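PDB 4K82: Lv-ranaspumin (Lv-RSN-1) from Leptodactylus vastus, which is a surfactant protein of the frog's foam nest and probably lowers surface tension so that the foam can form and last. Local coordinates for residues 56-59 with 60-64; 97-100 with 101-105; 119-123 with 124-128; 127-131 with 132-136; 171-175 with 176-180. All coordinates share one frame; numbering follows the deposited sequence.

Contact 1 (56-59 with 60-64); sequences ELLE and RTLER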
loop_
_atom_site.group_PDB
_atom_site.type_symbol
_atom_site.label_atom_id
_atom_site.label_comp_id
_atom_site.label_asym_id
_atom_site.label_seq_id
_atom_site.Cartn_x
_atom_site.Cartn_y
_atom_site.Cartn_z
ATOM N N GLU A 56 8.815 8.622 -8.932
ATOM C CA GLU A 56 9.337 9.486 -7.875
ATOM C C GLU A 56 9.158 8.855 -6.509
ATOM O O GLU A 56 10.054 8.912 -5.679
ATOM C CB GLU A 56 8.682 10.862 -7.908
ATOM C CG GLU A 56 9.080 11.685 -9.127
ATOM C CD GLU A 56 8.835 13.166 -8.934
ATOM O OE1 GLU A 56 8.881 13.626 -7.772
ATOM O OE2 GLU A 56 8.596 13.868 -9.943
ATOM N N LEU A 57 8.002 8.230 -6.292
ATOM C CA LEU A 57 7.749 7.518 -5.051
ATOM C C LEU A 57 8.702 6.337 -4.842
ATOM O O LEU A 57 9.198 6.114 -3.740
ATOM C CB LEU A 57 6.294 7.058 -4.990
ATOM C CG LEU A 57 5.845 6.347 -3.713
ATOM C CD1 LEU A 57 5.928 7.284 -2.508
ATOM C CD2 LEU A 57 4.435 5.793 -3.880
ATOM N N LEU A 58 8.960 5.581 -5.905
ATOM C CA LEU A 58 9.934 4.497 -5.827
ATOM C C LEU A 58 11.319 5.027 -5.454
ATOM O O LEU A 58 11.994 4.471 -4.595
ATOM C CB LEU A 58 9.997 3.777 -7.183
ATOM C CG LEU A 58 10.927 2.564 -7.283
ATOM C CD1 LEU A 58 10.628 1.526 -6.198
ATOM C CD2 LEU A 58 10.791 1.949 -8.669
ATOM N N GLU A 59 11.728 6.101 -6.114
ATOM C CA GLU A 59 13.012 6.725 -5.817
ATOM C C GLU A 59 13.079 7.134 -4.353
ATOM O O GLU A 59 14.052 6.817 -3.658
ATOM C CB GLU A 59 13.246 7.916 -6.756
ATOM C CG GLU A 59 13.487 7.491 -8.190
ATOM C CD GLU A 59 13.631 8.648 -9.159
ATOM O OE1 GLU A 59 13.028 9.717 -8.914
ATOM O OE2 GLU A 59 14.352 8.486 -10.167
ATOM N N ARG A 60 12.038 7.812 -3.878
ATOM C CA ARG A 60 12.021 8.286 -2.494
ATOM C C ARG A 60 12.018 7.134 -1.509
ATOM O O ARG A 60 12.705 7.167 -0.493
ATOM C CB ARG A 60 10.809 9.182 -2.235
ATOM C CG ARG A 60 10.873 10.538 -2.919
ATOM C CD ARG A 60 9.727 11.427 -2.461
ATOM N NE ARG A 60 8.436 10.888 -2.873
ATOM C CZ ARG A 60 7.733 11.340 -3.907
ATOM N NH1 ARG A 60 6.571 10.782 -4.209
ATOM N NH2 ARG A 60 8.184 12.359 -4.630
ATOM N N THR A 61 11.202 6.122 -1.787
ATOM C CA THR A 61 11.108 4.966 -0.915
ATOM C C THR A 61 12.461 4.269 -0.774
ATOM O O THR A 61 12.859 3.903 0.325
ATOM C CB THR A 61 10.064 3.979 -1.464
ATOM O OG1 THR A 61 8.781 4.610 -1.450
ATOM C CG2 THR A 61 10.012 2.721 -0.635
ATOM N N LEU A 62 13.176 4.105 -1.884
ATOM C CA LEU A 62 14.498 3.472 -1.829
ATOM C C LEU A 62 15.514 4.338 -1.086
ATOM O O LEU A 62 16.325 3.823 -0.316
ATOM C CB LEU A 62 14.986 3.119 -3.226
ATOM C CG LEU A 62 14.166 1.961 -3.786
ATOM C CD1 LEU A 62 14.382 1.891 -5.271
ATOM C CD2 LEU A 62 14.557 0.658 -3.101
ATOM N N GLU A 63 15.452 5.643 -1.307
ATOM C CA GLU A 63 16.360 6.556 -0.610
ATOM C C GLU A 63 16.186 6.473 0.903
ATOM O O GLU A 63 17.171 6.452 1.653
ATOM C CB GLU A 63 16.159 7.986 -1.089
ATOM C CG GLU A 63 16.623 8.212 -2.516
ATOM C CD GLU A 63 16.946 9.665 -2.803
ATOM O OE1 GLU A 63 17.168 10.425 -1.835
ATOM O OE2 GLU A 63 16.986 10.044 -3.995
ATOM N N ARG A 64 14.935 6.411 1.347
ATOM C CA ARG A 64 14.631 6.330 2.773
ATOM C C ARG A 64 15.205 5.061 3.397
ATOM O O ARG A 64 15.432 4.998 4.609
ATOM C CB ARG A 64 13.115 6.395 2.998
ATOM C CG ARG A 64 12.510 7.755 2.689
ATOM C CD ARG A 64 10.989 7.698 2.671
ATOM N NE ARG A 64 10.459 7.082 3.884
ATOM C CZ ARG A 64 9.662 6.020 3.893
ATOM N NH1 ARG A 64 9.229 5.522 5.044
ATOM N NH2 ARG A 64 9.287 5.461 2.750
HETATM O O HOH W 1 6.317 13.375 -7.015
#
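Arg60 folds back over the helix turn before it and meets Glu56 in a long salt bridge of 3.5 Å from NH2 to Glu56 OE1. The arginine chain is extended to CD and then bends (chi3 -65°), which lays the guanidinium over the backbone: the carbonyl O of Glu56 stands 3.7 Å above the centre of its plane, and Leu57 N lies over the same face nearer the rim. Carboxylate and guanidinium planes, 66° apart, do not pair flat. A water in the guanidinium plane bridges them, accepting from Arg60 NH2 at 3.2 Å and giving a weak bond to Glu56 OE1. Leu57 crosses the arginine at about a right angle, its CB 3.8 Å from Arg60 NH1. Its carbonyl O is gripped twice by Thr61, by the backbone N and by OG1, each at 2.8 Å and from opposite faces of the carbonyl plane; the hydroxyl thus donates within its own helix. Glu59 O accepts from Glu63 N at 3.0 Å, with Glu63 CG close against it. On the buried side Leu58 and Leu62 lie side by side, CD1 to CD1 3.9 Å. All this lies on helix 48-64: Leu58 and Leu62 pack on Leu69 of helix 69-76, Leu58 also reaches Leu96 of helix 89-102, and Thr61 rests against Leu29 and Ile36 of helix 29-42.

Contact 2 (97-100 with 101-105); sequences YKLL and KELKI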
loop_
_atom_site.group_PDB
_atom_site.type_symbol
_atom_site.label_atom_id
_atom_site.label_comp_id
_atom_site.label_asym_id
_atom_site.label_seq_id
_atom_site.Cartn_x
_atom_site.Cartn_y
_atom_site.Cartn_z
ATOM N N TYR A 97 10.335 -6.439 -9.557
ATOM C CA TYR A 97 9.481 -7.523 -9.096
ATOM C C TYR A 97 10.216 -8.870 -9.188
ATOM O O TYR A 97 10.257 -9.623 -8.220
ATOM C CB TYR A 97 8.177 -7.533 -9.899
ATOM C CG TYR A 97 7.192 -8.599 -9.480
ATOM C CD1 TYR A 97 6.877 -8.799 -8.144
ATOM C CD2 TYR A 97 6.581 -9.403 -10.426
ATOM C CE1 TYR A 97 5.974 -9.773 -7.767
ATOM C CE2 TYR A 97 5.677 -10.377 -10.060
ATOM C CZ TYR A 97 5.376 -10.554 -8.734
ATOM O OH TYR A 97 4.472 -11.531 -8.383
ATOM N N LYS A 98 10.796 -9.157 -10.350
ATOM C CA LYS A 98 11.587 -10.378 -10.537
ATOM C C LYS A 98 12.737 -10.461 -9.537
ATOM O O LYS A 98 12.980 -11.517 -8.941
ATOM C CB LYS A 98 12.125 -10.469 -11.969
ATOM C CG LYS A 98 11.046 -10.530 -13.045
ATOM C CD LYS A 98 11.663 -10.672 -14.438
ATOM C CE LYS A 98 10.799 -10.025 -15.526
ATOM N NZ LYS A 98 9.603 -10.831 -15.922
ATOM N N LEU A 99 13.431 -9.342 -9.346
ATOM C CA LEU A 99 14.528 -9.286 -8.388
ATOM C C LEU A 99 14.057 -9.637 -6.973
ATOM O O LEU A 99 14.725 -10.392 -6.257
ATOM C CB LEU A 99 15.191 -7.900 -8.402
ATOM C CG LEU A 99 16.399 -7.723 -7.486
ATOM C CD1 LEU A 99 17.487 -8.727 -7.832
ATOM C CD2 LEU A 99 16.933 -6.296 -7.574
ATOM N N LEU A 100 12.914 -9.083 -6.565
ATOM C CA LEU A 100 12.400 -9.333 -5.226
ATOM C C LEU A 100 12.156 -10.824 -5.021
ATOM O O LEU A 100 12.478 -11.373 -3.973
ATOM C CB LEU A 100 11.122 -8.528 -4.953
ATOM C CG LEU A 100 11.326 -7.024 -4.762
ATOM C CD1 LEU A 100 9.992 -6.332 -4.519
ATOM C CD2 LEU A 100 12.283 -6.741 -3.598
ATOM N N LYS A 101 11.627 -11.485 -6.044
ATOM C CA LYS A 101 11.390 -12.921 -5.968
ATOM C C LYS A 101 12.707 -13.698 -5.897
ATOM O O LYS A 101 12.810 -14.685 -5.171
ATOM C CB LYS A 101 10.525 -13.379 -7.142
ATOM C CG LYS A 101 9.139 -12.751 -7.142
ATOM C CD LYS A 101 8.494 -12.821 -8.519
ATOM C CE LYS A 101 8.087 -14.240 -8.895
ATOM N NZ LYS A 101 6.702 -14.579 -8.452
ATOM N N GLU A 102 13.716 -13.236 -6.631
ATOM C CA GLU A 102 15.050 -13.832 -6.562
ATOM C C GLU A 102 15.662 -13.688 -5.169
ATOM O O GLU A 102 16.444 -14.536 -4.737
ATOM C CB GLU A 102 15.986 -13.215 -7.609
ATOM C CG GLU A 102 15.705 -13.664 -9.040
ATOM C CD GLU A 102 16.688 -13.084 -10.045
ATOM O OE1 GLU A 102 17.486 -12.203 -9.657
ATOM O OE2 GLU A 102 16.666 -13.507 -11.224
ATOM N N LEU A 103 15.304 -12.615 -4.467
ATOM C CA LEU A 103 15.802 -12.381 -3.113
ATOM C C LEU A 103 14.982 -13.110 -2.056
ATOM O O LEU A 103 15.224 -12.944 -0.852
ATOM C CB LEU A 103 15.820 -10.889 -2.796
ATOM C CG LEU A 103 16.705 -10.033 -3.696
ATOM C CD1 LEU A 103 16.696 -8.597 -3.185
ATOM C CD2 LEU A 103 18.116 -10.590 -3.755
ATOM N N LYS A 104 14.003 -13.890 -2.511
ATOM C CA LYS A 104 13.203 -14.759 -1.642
ATOM C C LYS A 104 12.344 -14.016 -0.609
ATOM O O LYS A 104 12.189 -14.480 0.518
ATOM C CB LYS A 104 14.101 -15.787 -0.939
ATOM C CG LYS A 104 14.940 -16.631 -1.890
ATOM C CD LYS A 104 16.084 -17.314 -1.153
ATOM C CE LYS A 104 17.016 -18.042 -2.115
ATOM N NZ LYS A 104 18.200 -18.613 -1.411
ATOM N N ILE A 105 11.785 -12.873 -0.993
ATOM C CA ILE A 105 10.907 -12.119 -0.100
ATOM C C ILE A 105 9.691 -12.940 0.317
ATOM O O ILE A 105 9.343 -13.934 -0.328
ATOM C CB ILE A 105 10.423 -10.798 -0.745
ATOM C CG1 ILE A 105 9.913 -11.042 -2.165
ATOM C CG2 ILE A 105 11.540 -9.757 -0.762
ATOM C CD1 ILE A 105 8.406 -11.079 -2.281
#
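Tyr97 O accepts from Lys101 N and Lys98 O from Glu102 N in regular i to i+4 helix bonds, after which the chain turns out of the helix at Lys104, whose phi is positive. Lys101 runs its aliphatic chain over Tyr97: CD sits 4.0 Å from the ring centroid, 14° off the normal, a CH-pi contact. With CG anti to the backbone N (chi1 -178°), the tyrosine swings its ring under that chain; bends at chi3 and chi4 carry Lys101 NZ past the ring to 3.8 Å from Tyr97 OH, a near approach, and NZ also has a long, weak ion pair to Glu107. Leu100 CB lies 3.9 Å from Ile105 CG1, just after the turn, and both residues lean on Phe110 of helix 107-121. Ile105 CG1 takes the crowded position between N and the carbonyl carbon, bringing it to 3.2 Å from Leu100 O. Leu103 CD1 lies 4.4 Å from Leu99 CG. Lys104 N bonds to Lys101 O (3.0 Å), and Ile105 N gives a weak but straight bond to Leu100 O (3.4 Å, 172°). These two bonds and the positive phi make a Schellman motif, here turning helix 89-102 toward helix 107-121.

Contact 3 (119-123 with 124-128); sequences KMLDN and KCLPK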
loop_
_atom_site.group_PDB
_atom_site.type_symbol
_atom_site.label_atom_id
_atom_site.label_comp_id
_atom_site.label_asym_id
_atom_site.label_seq_id
_atom_site.Cartn_x
_atom_site.Cartn_y
_atom_site.Cartn_z
ATOM N N LYS A 119 -7.667 -3.419 -4.593
ATOM C CA LYS A 119 -8.955 -2.978 -4.088
ATOM C C LYS A 119 -9.012 -1.468 -3.851
ATOM O O LYS A 119 -10.020 -0.822 -4.134
ATOM C CB LYS A 119 -9.326 -3.767 -2.834
ATOM C CG LYS A 119 -9.748 -5.197 -3.165
ATOM C CD LYS A 119 -9.766 -6.063 -1.926
ATOM C CE LYS A 119 -9.861 -7.536 -2.277
ATOM N NZ LYS A 119 -11.176 -7.855 -2.889
ATOM N N MET A 120 -7.909 -0.895 -3.372
ATOM C CA MET A 120 -7.854 0.551 -3.176
ATOM C C MET A 120 -7.860 1.332 -4.486
ATOM O O MET A 120 -8.404 2.427 -4.547
ATOM C CB MET A 120 -6.642 0.929 -2.321
ATOM C CG MET A 120 -6.597 0.188 -1.005
ATOM S SD MET A 120 -7.889 0.747 0.139
ATOM C CE MET A 120 -7.131 2.233 0.783
ATOM N N LEU A 121 -7.265 0.772 -5.541
ATOM C CA LEU A 121 -7.320 1.396 -6.853
ATOM C C LEU A 121 -8.762 1.425 -7.359
ATOM O O LEU A 121 -9.194 2.404 -7.964
ATOM C CB LEU A 121 -6.433 0.639 -7.848
ATOM C CG LEU A 121 -4.925 0.710 -7.588
ATOM C CD1 LEU A 121 -4.178 -0.246 -8.507
ATOM C CD2 LEU A 121 -4.417 2.140 -7.751
ATOM N N ASP A 122 -9.497 0.351 -7.101
ATOM C CA ASP A 122 -10.880 0.256 -7.563
ATOM C C ASP A 122 -11.791 1.266 -6.846
ATOM O O ASP A 122 -12.917 1.516 -7.277
ATOM C CB ASP A 122 -11.397 -1.178 -7.430
ATOM C CG ASP A 122 -10.872 -2.097 -8.531
ATOM O OD1 ASP A 122 -10.538 -1.592 -9.625
ATOM O OD2 ASP A 122 -10.801 -3.324 -8.306
ATOM N N ASN A 123 -11.285 1.853 -5.765
ATOM C CA ASN A 123 -11.982 2.923 -5.045
ATOM C C ASN A 123 -11.453 4.318 -5.371
ATOM O O ASN A 123 -11.762 5.293 -4.673
ATOM C CB ASN A 123 -11.903 2.687 -3.537
ATOM C CG ASN A 123 -12.596 1.410 -3.111
ATOM O OD1 ASN A 123 -13.506 0.930 -3.785
ATOM N ND2 ASN A 123 -12.178 0.857 -1.980
ATOM N N LYS A 124 -10.644 4.400 -6.421
ATOM C CA LYS A 124 -10.079 5.657 -6.892
ATOM C C LYS A 124 -9.114 6.276 -5.874
ATOM O O LYS A 124 -9.018 7.498 -5.751
ATOM C CB LYS A 124 -11.183 6.651 -7.278
ATOM C CG LYS A 124 -12.243 6.082 -8.214
ATOM C CD LYS A 124 -11.626 5.522 -9.483
ATOM C CE LYS A 124 -12.699 5.085 -10.471
ATOM N NZ LYS A 124 -13.659 4.120 -9.864
ATOM N N CYS A 125 -8.381 5.422 -5.168
ATOM C CA CYS A 125 -7.411 5.896 -4.174
ATOM C C CYS A 125 -6.021 6.198 -4.721
ATOM O O CYS A 125 -5.130 6.535 -3.946
ATOM C CB CYS A 125 -7.244 4.877 -3.056
ATOM S SG CYS A 125 -8.692 4.669 -2.044
ATOM N N LEU A 126 -5.808 6.057 -6.027
ATOM C CA LEU A 126 -4.481 6.320 -6.583
ATOM C C LEU A 126 -3.805 7.629 -6.121
ATOM O O LEU A 126 -2.664 7.592 -5.675
ATOM C CB LEU A 126 -4.486 6.219 -8.112
ATOM C CG LEU A 126 -3.132 6.527 -8.734
ATOM C CD1 LEU A 126 -2.142 5.422 -8.417
ATOM C CD2 LEU A 126 -3.273 6.727 -10.230
ATOM N N PRO A 127 -4.502 8.784 -6.209
ATOM C CA PRO A 127 -3.855 10.031 -5.772
ATOM C C PRO A 127 -3.279 9.981 -4.356
ATOM O O PRO A 127 -2.281 10.660 -4.086
ATOM C CB PRO A 127 -4.992 11.055 -5.842
ATOM C CG PRO A 127 -5.880 10.531 -6.901
ATOM C CD PRO A 127 -5.849 9.041 -6.755
ATOM N N LYS A 128 -3.888 9.189 -3.476
ATOM C CA LYS A 128 -3.391 9.045 -2.108
ATOM C C LYS A 128 -2.297 7.973 -1.970
ATOM O O LYS A 128 -1.396 8.101 -1.136
ATOM C CB LYS A 128 -4.556 8.759 -1.153
ATOM C CG LYS A 128 -5.451 9.969 -0.859
ATOM C CD LYS A 128 -4.838 10.882 0.198
ATOM C CE LYS A 128 -5.606 12.192 0.346
ATOM N NZ LYS A 128 -6.988 12.008 0.872
HETATM O O HOH W 2 -7.294 4.798 -8.368
#
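Met120 O takes two backbone donors from opposite faces of its plane, Asn123 N at 3.2 Å and Cys125 N at 3.1 Å, in the Schellman motif that ends helix 107-121. The motif's second bond runs from Lys124 N to Leu121 O (2.9 Å), with the donor well above the carbonyl plane. Lys124, at positive phi (65°), is the C-prime residue, and Leu121 to Lys124 form a type I beta turn. The methionine chain, bent at chi2 and chi3, sets Met120 CE 4.0 Å from Cys125 SG. Across the turn Leu121 CD2 meets Leu126 CD1 at 4.0 Å, an apolar contact between the end of helix 107-121 and the first residue of helix 126-129. Further out, the disulfide from Cys125 to Cys168 ties the turn to the loop after helix 152-165, while Met120 packs on Leu134 and Phe137 of helix 133-144. A water joins the two ends: it donates to Leu121 O and accepts from Leu126 N at 3.0 Å.

Contact 4 (127-131 with 132-136); sequences PKILQ and GDLVK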
loop_
_atom_site.group_PDB
_atom_site.type_symbol
_atom_site.label_atom_id
_atom_site.label_comp_id
_atom_site.label_asym_id
_atom_site.label_seq_id
_atom_site.Cartn_x
_atom_site.Cartn_y
_atom_site.Cartn_z
ATOM N N PRO A 127 -4.502 8.784 -6.209
ATOM C CA PRO A 127 -3.855 10.031 -5.772
ATOM C C PRO A 127 -3.279 9.981 -4.356
ATOM O O PRO A 127 -2.281 10.660 -4.086
ATOM C CB PRO A 127 -4.992 11.055 -5.842
ATOM C CG PRO A 127 -5.880 10.531 -6.901
ATOM C CD PRO A 127 -5.849 9.041 -6.755
ATOM N N LYS A 128 -3.888 9.189 -3.476
ATOM C CA LYS A 128 -3.391 9.045 -2.108
ATOM C C LYS A 128 -2.297 7.973 -1.970
ATOM O O LYS A 128 -1.396 8.101 -1.136
ATOM C CB LYS A 128 -4.556 8.759 -1.153
ATOM C CG LYS A 128 -5.451 9.969 -0.859
ATOM C CD LYS A 128 -4.838 10.882 0.198
ATOM C CE LYS A 128 -5.606 12.192 0.346
ATOM N NZ LYS A 128 -6.988 12.008 0.872
ATOM N N ILE A 129 -2.389 6.917 -2.777
ATOM C CA ILE A 129 -1.333 5.913 -2.884
ATOM C C ILE A 129 -0.053 6.618 -3.347
ATOM O O ILE A 129 1.051 6.340 -2.850
ATOM C CB ILE A 129 -1.722 4.812 -3.901
ATOM C CG1 ILE A 129 -2.739 3.855 -3.284
ATOM C CG2 ILE A 129 -0.498 4.042 -4.371
ATOM C CD1 ILE A 129 -3.319 2.860 -4.276
ATOM N N LEU A 130 -0.212 7.544 -4.294
ATOM C CA LEU A 130 0.909 8.341 -4.794
ATOM C C LEU A 130 1.557 9.209 -3.723
ATOM O O LEU A 130 2.748 9.515 -3.802
ATOM C CB LEU A 130 0.475 9.224 -5.975
ATOM C CG LEU A 130 -0.093 8.507 -7.208
ATOM C CD1 LEU A 130 -0.512 9.515 -8.274
ATOM C CD2 LEU A 130 0.884 7.484 -7.779
ATOM N N GLN A 131 0.778 9.617 -2.728
ATOM C CA GLN A 131 1.299 10.458 -1.659
ATOM C C GLN A 131 1.968 9.628 -0.579
ATOM O O GLN A 131 2.437 10.166 0.426
ATOM C CB GLN A 131 0.180 11.294 -1.050
ATOM C CG GLN A 131 -0.427 12.306 -2.003
ATOM C CD GLN A 131 -1.775 12.812 -1.521
ATOM O OE1 GLN A 131 -2.221 12.468 -0.427
ATOM N NE2 GLN A 131 -2.431 13.632 -2.336
ATOM N N GLY A 132 2.006 8.315 -0.786
ATOM C CA GLY A 132 2.585 7.399 0.178
ATOM C C GLY A 132 1.682 7.171 1.377
ATOM O O GLY A 132 2.114 6.645 2.404
ATOM N N ASP A 133 0.417 7.553 1.247
ATOM C CA ASP A 133 -0.518 7.504 2.372
ATOM C C ASP A 133 -1.049 6.106 2.721
ATOM O O ASP A 133 -1.635 5.921 3.787
ATOM C CB ASP A 133 -1.700 8.451 2.132
ATOM C CG ASP A 133 -1.344 9.906 2.371
ATOM O OD1 ASP A 133 -0.151 10.199 2.591
ATOM O OD2 ASP A 133 -2.258 10.757 2.334
ATOM N N LEU A 134 -0.861 5.124 1.842
ATOM C CA LEU A 134 -1.471 3.811 2.082
ATOM C C LEU A 134 -0.875 3.092 3.297
ATOM O O LEU A 134 -1.610 2.569 4.141
ATOM C CB LEU A 134 -1.410 2.918 0.830
ATOM C CG LEU A 134 -2.168 1.584 0.952
ATOM C CD1 LEU A 134 -3.576 1.794 1.488
ATOM C CD2 LEU A 134 -2.229 0.870 -0.399
ATOM N N VAL A 135 0.448 3.072 3.392
ATOM C CA VAL A 135 1.109 2.436 4.526
ATOM C C VAL A 135 0.695 3.113 5.838
ATOM O O VAL A 135 0.490 2.436 6.847
ATOM C CB VAL A 135 2.642 2.416 4.364
ATOM C CG1 VAL A 135 3.302 1.762 5.571
ATOM C CG2 VAL A 135 3.021 1.678 3.089
ATOM N N LYS A 136 0.545 4.438 5.799
ATOM C CA LYS A 136 0.063 5.226 6.945
ATOM C C LYS A 136 -1.319 4.761 7.405
ATOM O O LYS A 136 -1.619 4.696 8.603
ATOM C CB LYS A 136 -0.059 6.698 6.549
ATOM C CG LYS A 136 1.123 7.581 6.893
ATOM C CD LYS A 136 0.760 9.062 6.738
ATOM C CE LYS A 136 -0.349 9.497 7.704
ATOM N NZ LYS A 136 -1.732 9.330 7.157
#
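Lys128 O is held by Asp133 N at 3.0 Å, nearly along the C=O axis, and more weakly by Gln131 N, as the short helix 126-129 closes in a Schellman motif. Gly132 is its positive-phi residue (76°); its N bonds to Ile129 O at 3.0 Å from above the carbonyl plane, closing a type I beta turn. Positive phi favours glycine here, and a CB would come tight against Gln131 O. Asp133, where the chain enters helix 133-144, has its carboxylate turned back across the turn, OD2 3.4 Å from Lys128 CD. The ammonium of Lys128 goes elsewhere, to Arg165 O, and its NZ stays 5.1 Å from Asp133 OD2, close enough perhaps for a mild attraction. A leucine in place of Asp133 would probably leave the lysine ammonium without this nearby negative charge and set an apolar branch beside the polar turn. On the inner side, Ile129 and Leu134 lie side by side and both pack on Val35 of helix 29-42. Their nearest approach is Ile129 CG1 to Leu134 CD2, 4.2 Å.

Contact 5 (171-175 with 176-180); sequences GGVGL and DDLFK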
loop_
_atom_site.group_PDB
_atom_site.type_symbol
_atom_site.label_atom_id
_atom_site.label_comp_id
_atom_site.label_asym_id
_atom_site.label_seq_id
_atom_site.Cartn_x
_atom_site.Cartn_y
_atom_site.Cartn_z
ATOM N N GLY A 171 -15.647 5.110 -1.225
ATOM C CA GLY A 171 -16.217 4.765 -2.518
ATOM C C GLY A 171 -17.405 5.612 -2.932
ATOM O O GLY A 171 -18.336 5.106 -3.554
ATOM N N GLY A 172 -17.382 6.896 -2.588
ATOM C CA GLY A 172 -18.444 7.805 -2.980
ATOM C C GLY A 172 -19.519 8.023 -1.931
ATOM O O GLY A 172 -20.280 8.987 -2.014
ATOM N N VAL A 173 -19.602 7.126 -0.952
ATOM C CA VAL A 173 -20.536 7.314 0.153
ATOM C C VAL A 173 -19.988 8.403 1.067
ATOM O O VAL A 173 -18.829 8.347 1.482
ATOM C CB VAL A 173 -20.750 6.014 0.959
ATOM C CG1 VAL A 173 -21.661 6.271 2.156
ATOM C CG2 VAL A 173 -21.328 4.915 0.069
ATOM N N GLY A 174 -20.817 9.400 1.365
ATOM C CA GLY A 174 -20.426 10.462 2.275
ATOM C C GLY A 174 -20.097 9.887 3.638
ATOM O O GLY A 174 -20.720 8.916 4.067
ATOM N N LEU A 175 -19.113 10.476 4.311
ATOM C CA LEU A 175 -18.714 10.024 5.641
ATOM C C LEU A 175 -19.874 10.078 6.637
ATOM O O LEU A 175 -20.057 9.172 7.455
ATOM C CB LEU A 175 -17.559 10.881 6.161
ATOM C CG LEU A 175 -17.014 10.446 7.515
ATOM C CD1 LEU A 175 -16.070 9.266 7.339
ATOM C CD2 LEU A 175 -16.329 11.611 8.222
ATOM N N ASP A 176 -20.651 11.152 6.562
ATOM C CA ASP A 176 -21.757 11.357 7.478
ATOM C C ASP A 176 -22.795 10.241 7.357
ATOM O O ASP A 176 -23.179 9.628 8.349
ATOM C CB ASP A 176 -22.377 12.746 7.265
ATOM C CG ASP A 176 -22.845 12.974 5.832
ATOM O OD1 ASP A 176 -22.444 12.204 4.926
ATOM O OD2 ASP A 176 -23.614 13.935 5.609
ATOM N N ASP A 177 -23.228 9.941 6.139
ATOM C CA ASP A 177 -24.202 8.877 5.957
ATOM C C ASP A 177 -23.640 7.493 6.277
ATOM O O ASP A 177 -24.366 6.619 6.761
ATOM C CB ASP A 177 -24.771 8.891 4.535
ATOM C CG ASP A 177 -25.830 9.956 4.343
ATOM O OD1 ASP A 177 -26.192 10.630 5.327
ATOM O OD2 ASP A 177 -26.305 10.119 3.205
ATOM N N LEU A 178 -22.357 7.293 5.988
ATOM C CA LEU A 178 -21.706 6.025 6.297
ATOM C C LEU A 178 -21.821 5.755 7.797
ATOM O O LEU A 178 -22.234 4.670 8.220
ATOM C CB LEU A 178 -20.238 6.049 5.862
ATOM C CG LEU A 178 -19.476 4.740 6.067
ATOM C CD1 LEU A 178 -19.679 3.814 4.886
ATOM C CD2 LEU A 178 -17.994 5.007 6.300
ATOM N N PHE A 179 -21.512 6.756 8.604
ATOM C CA PHE A 179 -21.526 6.520 10.047
ATOM C C PHE A 179 -22.899 6.552 10.697
ATOM O O PHE A 179 -23.049 6.146 11.851
ATOM C CB PHE A 179 -20.518 7.408 10.762
ATOM C CG PHE A 179 -19.116 6.876 10.691
ATOM C CD1 PHE A 179 -18.304 7.158 9.601
ATOM C CD2 PHE A 179 -18.629 6.049 11.693
ATOM C CE1 PHE A 179 -17.019 6.644 9.525
ATOM C CE2 PHE A 179 -17.338 5.544 11.632
ATOM C CZ PHE A 179 -16.536 5.836 10.546
ATOM N N LYS A 180 -23.917 7.001 9.969
ATOM C CA LYS A 180 -25.285 6.787 10.425
ATOM C C LYS A 180 -25.589 5.296 10.467
ATOM O O LYS A 180 -26.491 4.852 11.171
ATOM C CB LYS A 180 -26.290 7.506 9.524
ATOM C CG LYS A 180 -26.349 8.999 9.768
ATOM C CD LYS A 180 -27.134 9.734 8.693
ATOM C CE LYS A 180 -26.828 11.230 8.764
ATOM N NZ LYS A 180 -27.087 11.934 7.477
#
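Leu175 opens helix 175-180 and reaches along the first turn with its CD1 branch to Phe179. Its CB only adjoins the following peptide. A chi1 of -177° swings Leu175 CG away from the backbone N and to within 4.1 Å of Phe179 CD1, and the branch CD1 ends the run against the ring, 3.5 Å from Phe179 CE1. The same ring has Leu175 O at its edge, in plane, with Phe179 CD1 3.4 Å away, while that oxygen accepts from Phe179 N. Replacing the leucine by an alanine would probably open a gap beside the Phe179 ring and leave the ring freer to shift. Gly174 holds the N-cap position, and its O takes the N-H of Leu178. Before it, Val173 CG1 meets Leu178 CB at 4.0 Å, crossing at about a right angle. At the polar side Asp176 OD1 accepts from Asp177 N at 2.7 Å from above the carboxylate plane, and Lys180 NZ makes a salt bridge to Asp177 OD1, also 2.7 Å. The chemistry is thus two-sided: the acidic groups near the N-terminal end probably interact favourably with the helix dipole, while leucine and phenylalanine fasten the other side to helix 152-165.

Contacts 1 to 4 are partly buried. Contacts 3 and 4 lie nearest the middle of the chain, both use helix 126-129, sharing Pro127 and Lys128, and touch through Met120 with Leu134 and Leu121 with Ile129. Contact 1 reaches contact 4 by packing Leu57 CD2 against Ile129 O, whereas contact 2, about 18 Å from contact 1 between centres, does not touch it. Contact 5 is the surface member, about 34 Å from contact 1 between centres and on the opposite side of the chain's centre. The chemistry follows place: contact 1 lies within the last turns of a helix, with ion pair and hydroxyl bonds; contacts 2, 3 and 4 each end a helix by a Schellman turn; contact 5 begins one.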